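Local structure of chitin deacetylase 1 (Bombyx mori, 5ZNT) at residues Asn51-Tyr56 and Tyr82-Ala87; Asn334-Val339 and Gln358-Cys363. The protein hydrolyses the N-acetamido groups of chitin to give chitosan and acetate, using a zinc ion, this chain holding the carbohydrate esterase 4 part of the protein. All blocks are in the same frame, centred on the assembly; numbering follows the deposited sequence.

Interaction 1 of 2, residues Asn51-Tyr56 and Tyr82-Ala87; sequences NNIELY and YTNYSA. With NAG (2-acetamido-2-deoxy-beta-D-glucopyranose), chain B.
The amide of Asn84 has different partners on its two faces. Ile53 CD1 lies above one face, displaced toward the nitrogen, at 3.8 Å from Asn84 ND2, while Gln358 covers the other. At the nitrogen edge ND2 is bonded to C1 of the first N-acetylglucosamine, and its remaining N-H turns back to the sugar's own acetamido oxygen, ND2 to O7 2.8 Å, a bent bond of 138°. The carbonyl end faces the helix start: CG of Asn84 stands anti to its N (chi1 173°), which brings OD1 over the start of helix 85-93, where it accepts from Ala87 N at 3.0 Å. This is an N-cap, with the donor well above the carbonyl plane, on the face Ile53 also visits. One asparagine therefore carries the glycan and caps a helix at once. Beside it, Ala87 CB meets Ile53 CD1 at 3.6 Å, and the first sugar packs its ring oxygen O5 equally close against the same methyl. Just before the helix, Thr83 CG2 lies over the centre of one face of the Tyr85 ring. Tyr85 then packs on Met127 and Ile130 of helix 117-134, and Asn52 and Leu55 reach Ala271 of helix 271-276. Through Ile53 against Asn84 and Ala87, the contact joins the starts of helices 53-59 and 85-93, which follow strands 38-45 and 75-78 of the parallel sheet.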
ATOM      1  N   ASN A  51      -4.698   3.506 -18.833  1.00 19.42           N
ATOM      2  CA  ASN A  51      -3.259   3.305 -18.968  1.00 21.51           C
ATOM      3  C   ASN A  51      -2.799   1.975 -18.364  1.00 24.10           C
ATOM      4  O   ASN A  51      -1.727   1.487 -18.739  1.00 20.34           O
ATOM      5  CB  ASN A  51      -2.450   4.423 -18.290  1.00 21.27           C
ATOM      6  CG  ASN A  51      -2.724   5.829 -18.870  1.00 25.75           C
ATOM      7  OD1 ASN A  51      -3.460   6.003 -19.832  1.00 24.24           O
ATOM      8  ND2 ASN A  51      -2.152   6.832 -18.229  1.00 23.09           N
ATOM      9  N   ASN A  52      -3.550   1.407 -17.414  1.00 19.25           N
ATOM     10  CA  ASN A  52      -3.073   0.225 -16.690  1.00 22.27           C
ATOM     11  C   ASN A  52      -4.132  -0.842 -16.402  1.00 22.88           C
ATOM     12  O   ASN A  52      -3.778  -1.890 -15.858  1.00 18.80           O
ATOM     13  CB  ASN A  52      -2.415   0.651 -15.359  1.00 16.29           C
ATOM     14  CG  ASN A  52      -3.256   1.670 -14.581  1.00 20.48           C
ATOM     15  OD1 ASN A  52      -4.442   1.462 -14.339  1.00 16.64           O
ATOM     16  ND2 ASN A  52      -2.632   2.779 -14.187  1.00 20.90           N
ATOM     17  N   ILE A  53      -5.392  -0.652 -16.806  1.00 22.80           N
ATOM     18  CA  ILE A  53      -6.436  -1.618 -16.467  1.00 25.63           C
ATOM     19  C   ILE A  53      -6.127  -2.979 -17.085  1.00 26.34           C
ATOM     20  O   ILE A  53      -6.263  -4.020 -16.430  1.00 27.59           O
ATOM     21  CB  ILE A  53      -7.822  -1.075 -16.889  1.00 28.12           C
ATOM     22  CG1 ILE A  53      -8.316  -0.016 -15.865  1.00 20.42           C
ATOM     23  CG2 ILE A  53      -8.826  -2.231 -17.038  1.00 32.80           C
ATOM     24  CD1 ILE A  53      -9.422   0.973 -16.430  1.00 21.28           C
ATOM     25  N   GLU A  54      -5.638  -2.993 -18.323  1.00 21.77           N
ATOM     26  CA  GLU A  54      -5.303  -4.262 -18.961  1.00 32.16           C
ATOM     27  C   GLU A  54      -4.079  -4.912 -18.326  1.00 30.61           C
ATOM     28  O   GLU A  54      -4.005  -6.144 -18.246  1.00 29.17           O
ATOM     29  CB  GLU A  54      -5.074  -4.054 -20.459  1.00 34.97           C
ATOM     30  CG  GLU A  54      -6.353  -3.794 -21.245  1.00 41.02           C
ATOM     31  CD  GLU A  54      -7.314  -4.975 -21.207  1.00 64.20           C
ATOM     32  OE1 GLU A  54      -6.946  -6.059 -21.735  1.00 63.94           O
ATOM     33  OE2 GLU A  54      -8.425  -4.816 -20.634  1.00 58.21           O
ATOM     34  N   LEU A  55      -3.089  -4.116 -17.915  1.00 26.31           N
ATOM     35  CA  LEU A  55      -1.962  -4.691 -17.183  1.00 22.52           C
ATOM     36  C   LEU A  55      -2.446  -5.438 -15.940  1.00 23.71           C
ATOM     37  O   LEU A  55      -1.998  -6.561 -15.661  1.00 25.14           O
ATOM     38  CB  LEU A  55      -0.967  -3.597 -16.792  1.00 22.58           C
ATOM     39  CG  LEU A  55       0.120  -4.073 -15.825  1.00 21.03           C
ATOM     40  CD1 LEU A  55       1.167  -4.912 -16.551  1.00 23.58           C
ATOM     41  CD2 LEU A  55       0.768  -2.922 -15.104  1.00 24.13           C
ATOM     42  N   TYR A  56      -3.351  -4.833 -15.171  1.00 18.83           N
ATOM     43  CA  TYR A  56      -3.787  -5.491 -13.943  1.00 21.03           C
ATOM     44  C   TYR A  56      -4.548  -6.778 -14.253  1.00 29.68           C
ATOM     45  O   TYR A  56      -4.474  -7.738 -13.474  1.00 24.36           O
ATOM     46  CB  TYR A  56      -4.629  -4.541 -13.097  1.00 21.26           C
ATOM     47  CG  TYR A  56      -3.840  -3.335 -12.592  1.00 22.59           C
ATOM     48  CD1 TYR A  56      -2.525  -3.473 -12.137  1.00 21.52           C
ATOM     49  CD2 TYR A  56      -4.396  -2.056 -12.609  1.00 17.53           C
ATOM     50  CE1 TYR A  56      -1.794  -2.367 -11.680  1.00 21.62           C
ATOM     51  CE2 TYR A  56      -3.665  -0.943 -12.173  1.00 17.66           C
ATOM     52  CZ  TYR A  56      -2.366  -1.114 -11.703  1.00 19.77           C
ATOM     53  OH  TYR A  56      -1.645  -0.030 -11.243  1.00 19.68           O
ATOM     54  N   TYR A  82      -7.480  11.777 -13.119  1.00 14.53           N
ATOM     55  CA  TYR A  82      -7.567  10.826 -14.223  1.00 14.70           C
ATOM     56  C   TYR A  82      -7.985   9.426 -13.800  1.00 18.68           C
ATOM     57  O   TYR A  82      -7.926   8.503 -14.615  1.00 18.13           O
ATOM     58  CB  TYR A  82      -6.253  10.725 -15.008  1.00 16.43           C
ATOM     59  CG  TYR A  82      -5.669  12.075 -15.385  1.00 21.07           C
ATOM     60  CD1 TYR A  82      -6.392  12.977 -16.183  1.00 19.36           C
ATOM     61  CD2 TYR A  82      -4.391  12.443 -14.959  1.00 16.43           C
ATOM     62  CE1 TYR A  82      -5.834  14.229 -16.542  1.00 24.03           C
ATOM     63  CE2 TYR A  82      -3.837  13.673 -15.302  1.00 20.32           C
ATOM     64  CZ  TYR A  82      -4.553  14.559 -16.097  1.00 22.43           C
ATOM     65  OH  TYR A  82      -3.984  15.785 -16.422  1.00 23.90           O
ATOM     66  N   THR A  83      -8.418   9.226 -12.565  1.00 15.54           N
ATOM     67  CA  THR A  83      -8.785   7.885 -12.145  1.00 14.85           C
ATOM     68  C   THR A  83     -10.169   7.524 -12.668  1.00 17.98           C
ATOM     69  O   THR A  83     -11.047   8.381 -12.790  1.00 16.89           O
ATOM     70  CB  THR A  83      -8.716   7.783 -10.627  1.00 17.20           C
ATOM     71  OG1 THR A  83      -7.347   7.597 -10.290  1.00 12.16           O
ATOM     72  CG2 THR A  83      -9.555   6.613 -10.055  1.00 12.90           C
ATOM     73  N   ASN A  84     -10.323   6.262 -13.044  1.00 16.27           N
ATOM     74  CA  ASN A  84     -11.583   5.690 -13.505  1.00 18.95           C
ATOM     75  C   ASN A  84     -12.215   4.991 -12.305  1.00 18.00           C
ATOM     76  O   ASN A  84     -11.728   3.944 -11.866  1.00 17.53           O
ATOM     77  CB  ASN A  84     -11.271   4.756 -14.664  1.00 19.33           C
ATOM     78  CG  ASN A  84     -12.455   3.952 -15.146  1.00 22.78           C
ATOM     79  OD1 ASN A  84     -13.457   3.742 -14.450  1.00 17.43           O
ATOM     80  ND2 ASN A  84     -12.327   3.484 -16.374  1.00 23.19           N
ATOM     81  N   TYR A  85     -13.277   5.583 -11.746  1.00 14.19           N
ATOM     82  CA  TYR A  85     -13.822   5.055 -10.502  1.00 12.76           C
ATOM     83  C   TYR A  85     -14.675   3.806 -10.687  1.00 19.63           C
ATOM     84  O   TYR A  85     -14.870   3.075  -9.706  1.00 20.05           O
ATOM     85  CB  TYR A  85     -14.598   6.147  -9.754  1.00 13.59           C
ATOM     86  CG  TYR A  85     -13.591   7.103  -9.155  1.00 17.29           C
ATOM     87  CD1 TYR A  85     -12.980   6.821  -7.921  1.00 14.81           C
ATOM     88  CD2 TYR A  85     -13.174   8.227  -9.867  1.00 17.04           C
ATOM     89  CE1 TYR A  85     -12.028   7.676  -7.389  1.00 14.85           C
ATOM     90  CE2 TYR A  85     -12.224   9.087  -9.356  1.00 16.03           C
ATOM     91  CZ  TYR A  85     -11.633   8.792  -8.137  1.00 16.98           C
ATOM     92  OH  TYR A  85     -10.689   9.646  -7.670  1.00 17.14           O
ATOM     93  N   SER A  86     -15.163   3.530 -11.904  1.00 19.21           N
ATOM     94  CA  SER A  86     -15.748   2.213 -12.180  1.00 20.78           C
ATOM     95  C   SER A  86     -14.690   1.131 -12.087  1.00 22.73           C
ATOM     96  O   SER A  86     -14.971   0.014 -11.640  1.00 21.40           O
ATOM     97  CB  SER A  86     -16.363   2.175 -13.578  1.00 20.82           C
ATOM     98  OG  SER A  86     -17.446   3.070 -13.622  1.00 37.17           O
ATOM     99  N   ALA A  87     -13.478   1.437 -12.559  1.00 19.67           N
ATOM    100  CA  ALA A  87     -12.384   0.474 -12.489  1.00 20.39           C
ATOM    101  C   ALA A  87     -11.937   0.262 -11.053  1.00 21.12           C
ATOM    102  O   ALA A  87     -11.642  -0.873 -10.654  1.00 20.84           O
ATOM    103  CB  ALA A  87     -11.214   0.940 -13.364  1.00 18.25           C
TER
HETATM  104  C1  NAG B   1     -13.328   2.659 -16.968  1.00 26.92           C
HETATM  105  C2  NAG B   1     -13.160   2.387 -18.449  1.00 31.97           C
HETATM  106  C3  NAG B   1     -14.266   1.443 -18.921  1.00 35.65           C
HETATM  107  C4  NAG B   1     -14.330   0.197 -18.038  1.00 40.16           C
HETATM  108  C5  NAG B   1     -14.322   0.578 -16.560  1.00 29.40           C
HETATM  109  C6  NAG B   1     -14.183  -0.610 -15.636  1.00 30.56           C
HETATM  110  C7  NAG B   1     -12.095   4.414 -19.366  1.00 34.16           C
HETATM  111  C8  NAG B   1     -12.273   5.577 -20.296  1.00 36.63           C
HETATM  112  N2  NAG B   1     -13.147   3.599 -19.250  1.00 29.39           N
HETATM  113  O3  NAG B   1     -14.002   1.113 -20.277  1.00 45.62           O
HETATM  114  O4  NAG B   1     -15.595  -0.443 -18.155  1.00 57.53           O
HETATM  115  O5  NAG B   1     -13.236   1.463 -16.274  1.00 25.70           O
HETATM  116  O6  NAG B   1     -13.044  -1.387 -15.980  1.00 37.57           O
HETATM  117  O7  NAG B   1     -11.050   4.238 -18.721  1.00 34.35           O

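Interaction 2 of 2, residues Asn334-Val339 and Gln358-Cys363; sequences NPACWV and QTCLRC. With NAG (2-acetamido-2-deoxy-beta-D-glucopyranose), chain C; NAG (2-acetamido-2-deoxy-beta-D-glucopyranose), chain B.
Thr359 OG1, one residue before the cystine that joins Cys360 to Cys337, is gripped twice: it accepts from Leu361 N at 3.0 Å, moderately straight at 157°, and gives its proton to the backbone oxygen of Phe134. The first bond makes an ST turn, which bends the chain as strand 355-359 ends and after which Cys360 faces the loop. There Cys337 SG and Cys360 SG are joined at 2.1 Å with a chi3 of -80°. The two halves are not symmetric: the sulfur of Cys337 sits between its own N and carbonyl carbon (chi1 69°), whereas that of Cys360 lies anti to the carbonyl carbon. Ala336 CB adds a looser apolar touch to Cys360 SG. No hydrogen bond crosses between 334-339 and 358-363, so covalent chemistry carries the contact.

Both segments also border the glycan. Trp338 uses its backbone rather than its indole face: its O accepts from O3 of the second sugar at 3.1 Å, and that hydroxyl lies near the ring plane at the indole edge. Pro335 CB approaches the acetamido O7 of the same sugar at 3.2 Å. Gln358, bent at its second torsion, lays its amide beside the first sugar, with NE2 3.5 Å from the methyl C8. Replacing Gln358 with alanine would remove the carbons and amide lying along that methyl, and would probably leave a gap beside C8, although Asn84 would still hold O7 of the first sugar. With Cys343-Cys363 as a second disulfide, the arrangement is that of a small antiparallel hairpin, 341-345 with 355-359, stapled by cystines and seated against helix 85-93 beside an N-linked chitobiose core.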
ATOM      1  N   ASN A 334     -20.457 -10.357 -12.110  1.00 34.14           N
ATOM      2  CA  ASN A 334     -20.549  -9.291 -13.089  1.00 37.79           C
ATOM      3  C   ASN A 334     -20.162  -7.949 -12.477  1.00 29.09           C
ATOM      4  O   ASN A 334     -20.330  -7.740 -11.272  1.00 31.64           O
ATOM      5  CB  ASN A 334     -21.974  -9.191 -13.649  1.00 36.92           C
ATOM      6  CG  ASN A 334     -22.413 -10.460 -14.346  1.00 47.01           C
ATOM      7  OD1 ASN A 334     -21.630 -11.110 -15.034  1.00 40.16           O
ATOM      8  ND2 ASN A 334     -23.664 -10.826 -14.154  1.00 43.96           N
ATOM      9  N   PRO A 335     -19.675  -7.016 -13.286  1.00 30.37           N
ATOM     10  CA  PRO A 335     -19.373  -5.667 -12.773  1.00 30.21           C
ATOM     11  C   PRO A 335     -20.631  -4.958 -12.297  1.00 33.46           C
ATOM     12  O   PRO A 335     -21.751  -5.307 -12.671  1.00 27.75           O
ATOM     13  CB  PRO A 335     -18.760  -4.950 -13.981  1.00 31.55           C
ATOM     14  CG  PRO A 335     -19.229  -5.711 -15.163  1.00 41.45           C
ATOM     15  CD  PRO A 335     -19.346  -7.154 -14.714  1.00 33.99           C
ATOM     16  N   ALA A 336     -20.427  -3.945 -11.449  1.00 27.18           N
ATOM     17  CA  ALA A 336     -21.552  -3.230 -10.852  1.00 27.38           C
ATOM     18  C   ALA A 336     -22.427  -2.557 -11.901  1.00 31.34           C
ATOM     19  O   ALA A 336     -23.628  -2.368 -11.675  1.00 35.34           O
ATOM     20  CB  ALA A 336     -21.050  -2.186  -9.846  1.00 28.97           C
ATOM     21  N   CYS A 337     -21.847  -2.141 -13.021  1.00 29.77           N
ATOM     22  CA  CYS A 337     -22.626  -1.603 -14.126  1.00 32.09           C
ATOM     23  C   CYS A 337     -21.913  -1.978 -15.413  1.00 34.83           C
ATOM     24  O   CYS A 337     -20.682  -2.048 -15.449  1.00 31.99           O
ATOM     25  CB  CYS A 337     -22.812  -0.072 -14.025  1.00 36.07           C
ATOM     26  SG  CYS A 337     -21.308   0.963 -14.287  1.00 34.62           S
ATOM     27  N   TRP A 338     -22.696  -2.222 -16.468  1.00 42.49           N
ATOM     28  CA  TRP A 338     -22.134  -2.724 -17.718  1.00 39.50           C
ATOM     29  C   TRP A 338     -21.462  -1.622 -18.523  1.00 40.54           C
ATOM     30  O   TRP A 338     -20.402  -1.844 -19.114  1.00 41.04           O
ATOM     31  CB  TRP A 338     -23.227  -3.392 -18.559  1.00 46.43           C
ATOM     32  CG  TRP A 338     -23.698  -4.710 -18.006  1.00 51.84           C
ATOM     33  CD1 TRP A 338     -24.935  -4.996 -17.483  1.00 51.95           C
ATOM     34  CD2 TRP A 338     -22.931  -5.921 -17.910  1.00 46.08           C
ATOM     35  NE1 TRP A 338     -24.981  -6.310 -17.073  1.00 55.49           N
ATOM     36  CE2 TRP A 338     -23.767  -6.898 -17.321  1.00 49.75           C
ATOM     37  CE3 TRP A 338     -21.617  -6.271 -18.263  1.00 44.18           C
ATOM     38  CZ2 TRP A 338     -23.336  -8.202 -17.087  1.00 52.03           C
ATOM     39  CZ3 TRP A 338     -21.188  -7.564 -18.029  1.00 44.22           C
ATOM     40  CH2 TRP A 338     -22.046  -8.517 -17.446  1.00 52.17           C
ATOM     41  N   VAL A 339     -22.068  -0.444 -18.586  1.00 37.19           N
ATOM     42  CA  VAL A 339     -21.510   0.693 -19.305  1.00 41.30           C
ATOM     43  C   VAL A 339     -21.445   1.872 -18.344  1.00 40.70           C
ATOM     44  O   VAL A 339     -22.460   2.509 -18.053  1.00 34.45           O
ATOM     45  CB  VAL A 339     -22.337   1.041 -20.556  1.00 48.41           C
ATOM     46  CG1 VAL A 339     -21.563   2.029 -21.441  1.00 41.83           C
ATOM     47  CG2 VAL A 339     -22.695  -0.229 -21.321  1.00 41.60           C
ATOM     48  N   GLN A 358     -14.937   8.432 -15.014  1.00 17.07           N
ATOM     49  CA  GLN A 358     -15.867   7.344 -15.281  1.00 19.38           C
ATOM     50  C   GLN A 358     -16.370   6.773 -13.955  1.00 23.42           C
ATOM     51  O   GLN A 358     -15.598   6.602 -13.004  1.00 19.24           O
ATOM     52  CB  GLN A 358     -15.209   6.261 -16.141  1.00 24.33           C
ATOM     53  CG  GLN A 358     -14.598   6.764 -17.449  1.00 22.41           C
ATOM     54  CD  GLN A 358     -13.250   7.452 -17.216  1.00 27.88           C
ATOM     55  OE1 GLN A 358     -12.608   7.245 -16.179  1.00 24.73           O
ATOM     56  NE2 GLN A 358     -12.833   8.294 -18.163  1.00 23.83           N
ATOM     57  N   THR A 359     -17.678   6.516 -13.887  1.00 20.88           N
ATOM     58  CA  THR A 359     -18.329   6.048 -12.673  1.00 17.94           C
ATOM     59  C   THR A 359     -19.656   5.398 -13.052  1.00 26.91           C
ATOM     60  O   THR A 359     -20.285   5.779 -14.046  1.00 24.30           O
ATOM     61  CB  THR A 359     -18.565   7.199 -11.685  1.00 20.01           C
ATOM     62  OG1 THR A 359     -19.270   6.729 -10.532  1.00 18.03           O
ATOM     63  CG2 THR A 359     -19.395   8.322 -12.330  1.00 17.16           C
ATOM     64  N   CYS A 360     -20.091   4.441 -12.230  1.00 22.34           N
ATOM     65  CA  CYS A 360     -21.432   3.891 -12.401  1.00 26.20           C
ATOM     66  C   CYS A 360     -22.498   4.845 -11.895  1.00 30.52           C
ATOM     67  O   CYS A 360     -23.679   4.666 -12.216  1.00 27.92           O
ATOM     68  CB  CYS A 360     -21.563   2.550 -11.675  1.00 24.26           C
ATOM     69  SG  CYS A 360     -20.567   1.246 -12.395  1.00 30.87           S
ATOM     70  N   LEU A 361     -22.111   5.832 -11.097  1.00 24.00           N
ATOM     71  CA  LEU A 361     -23.046   6.841 -10.631  1.00 27.69           C
ATOM     72  C   LEU A 361     -23.362   7.828 -11.751  1.00 26.91           C
ATOM     73  O   LEU A 361     -22.612   7.961 -12.721  1.00 22.36           O
ATOM     74  CB  LEU A 361     -22.467   7.607  -9.441  1.00 25.43           C
ATOM     75  CG  LEU A 361     -22.649   7.096  -8.022  1.00 27.25           C
ATOM     76  CD1 LEU A 361     -21.890   5.788  -7.823  1.00 27.03           C
ATOM     77  CD2 LEU A 361     -22.151   8.195  -7.072  1.00 22.98           C
ATOM     78  N   ARG A 362     -24.492   8.536 -11.604  1.00 25.64           N
ATOM     79  CA  ARG A 362     -24.743   9.690 -12.461  1.00 25.39           C
ATOM     80  C   ARG A 362     -23.648  10.730 -12.256  1.00 22.94           C
ATOM     81  O   ARG A 362     -23.051  10.832 -11.182  1.00 23.16           O
ATOM     82  CB  ARG A 362     -26.106  10.325 -12.155  1.00 30.90           C
ATOM     83  CG  ARG A 362     -26.222  10.682 -10.693  1.00 42.04           C
ATOM     84  CD  ARG A 362     -26.997  11.973 -10.352  1.00 47.65           C
ATOM     85  NE  ARG A 362     -27.080  12.079  -8.888  1.00 49.25           N
ATOM     86  CZ  ARG A 362     -26.768  13.158  -8.174  1.00 49.29           C
ATOM     87  NH1 ARG A 362     -26.381  14.283  -8.768  1.00 49.98           N
ATOM     88  NH2 ARG A 362     -26.861  13.112  -6.853  1.00 53.78           N
ATOM     89  N   CYS A 363     -23.392  11.520 -13.296  1.00 19.55           N
ATOM     90  CA  CYS A 363     -22.309  12.484 -13.229  1.00 22.52           C
ATOM     91  C   CYS A 363     -22.627  13.554 -12.184  1.00 26.20           C
ATOM     92  O   CYS A 363     -23.771  13.988 -12.078  1.00 25.10           O
ATOM     93  CB  CYS A 363     -22.098  13.131 -14.595  1.00 21.95           C
ATOM     94  SG  CYS A 363     -21.594  11.904 -15.811  1.00 26.86           S
TER
HETATM   95  C1  NAG C   2     -15.807  -1.327 -19.250  1.00 63.07           C
HETATM   96  C2  NAG C   2     -16.665  -2.496 -18.725  1.00 51.92           C
HETATM   97  C3  NAG C   2     -17.243  -3.337 -19.871  1.00 72.28           C
HETATM   98  C4  NAG C   2     -17.808  -2.475 -20.991  1.00 77.65           C
HETATM   99  C5  NAG C   2     -16.822  -1.380 -21.369  1.00 72.32           C
HETATM  100  C6  NAG C   2     -17.384  -0.403 -22.373  1.00 61.04           C
HETATM  101  C7  NAG C   2     -16.224  -3.602 -16.585  1.00 59.14           C
HETATM  102  C8  NAG C   2     -15.285  -4.478 -15.803  1.00 37.14           C
HETATM  103  N2  NAG C   2     -15.870  -3.337 -17.844  1.00 53.36           N
HETATM  104  O3  NAG C   2     -18.291  -4.145 -19.341  1.00 64.82           O
HETATM  105  O4  NAG C   2     -18.079  -3.290 -22.127  1.00 73.96           O
HETATM  106  O5  NAG C   2     -16.512  -0.622 -20.199  1.00 63.30           O
HETATM  107  O6  NAG C   2     -16.863  -0.658 -23.669  1.00 82.38           O
HETATM  108  O7  NAG C   2     -17.253  -3.147 -16.096  1.00 66.27           O
HETATM  109  C1  NAG B   1     -13.328   2.659 -16.968  1.00 26.92           C
HETATM  110  C2  NAG B   1     -13.160   2.387 -18.449  1.00 31.97           C
HETATM  111  C3  NAG B   1     -14.266   1.443 -18.921  1.00 35.65           C
HETATM  112  C4  NAG B   1     -14.330   0.197 -18.038  1.00 40.16           C
HETATM  113  C5  NAG B   1     -14.322   0.578 -16.560  1.00 29.40           C
HETATM  114  C6  NAG B   1     -14.183  -0.610 -15.636  1.00 30.56           C
HETATM  115  C7  NAG B   1     -12.095   4.414 -19.366  1.00 34.16           C
HETATM  116  C8  NAG B   1     -12.273   5.577 -20.296  1.00 36.63           C
HETATM  117  N2  NAG B   1     -13.147   3.599 -19.250  1.00 29.39           N
HETATM  118  O3  NAG B   1     -14.002   1.113 -20.277  1.00 45.62           O
HETATM  119  O4  NAG B   1     -15.595  -0.443 -18.155  1.00 57.53           O
HETATM  120  O5  NAG B   1     -13.236   1.463 -16.274  1.00 25.70           O
HETATM  121  O6  NAG B   1     -13.044  -1.387 -15.980  1.00 37.57           O
HETATM  122  O7  NAG B   1     -11.050   4.238 -18.721  1.00 34.35           O

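In the fold
The two interactions show how chemistry can differ between a buried and a surface contact. Interaction 1 brings two helix starts together by one isoleucine end against an alanine methyl and the amide nitrogen of Asn84, while the capping bond stays inside 82-87. Interaction 2, though near the surface, covers somewhat more area and is joined by a cystine. They share no segment but touch directly: Ser86 N probably donates to Gln358 O at 3.3 Å, and Gln358 OE1 packs 3.2 Å from Asn84 CB. The glycan bridges them too: its first sugar, bonded to Asn84, also lies against Gln358, and its second rests on 334-339. Neither contact lies at the zinc site of Asp46, His101 and His105.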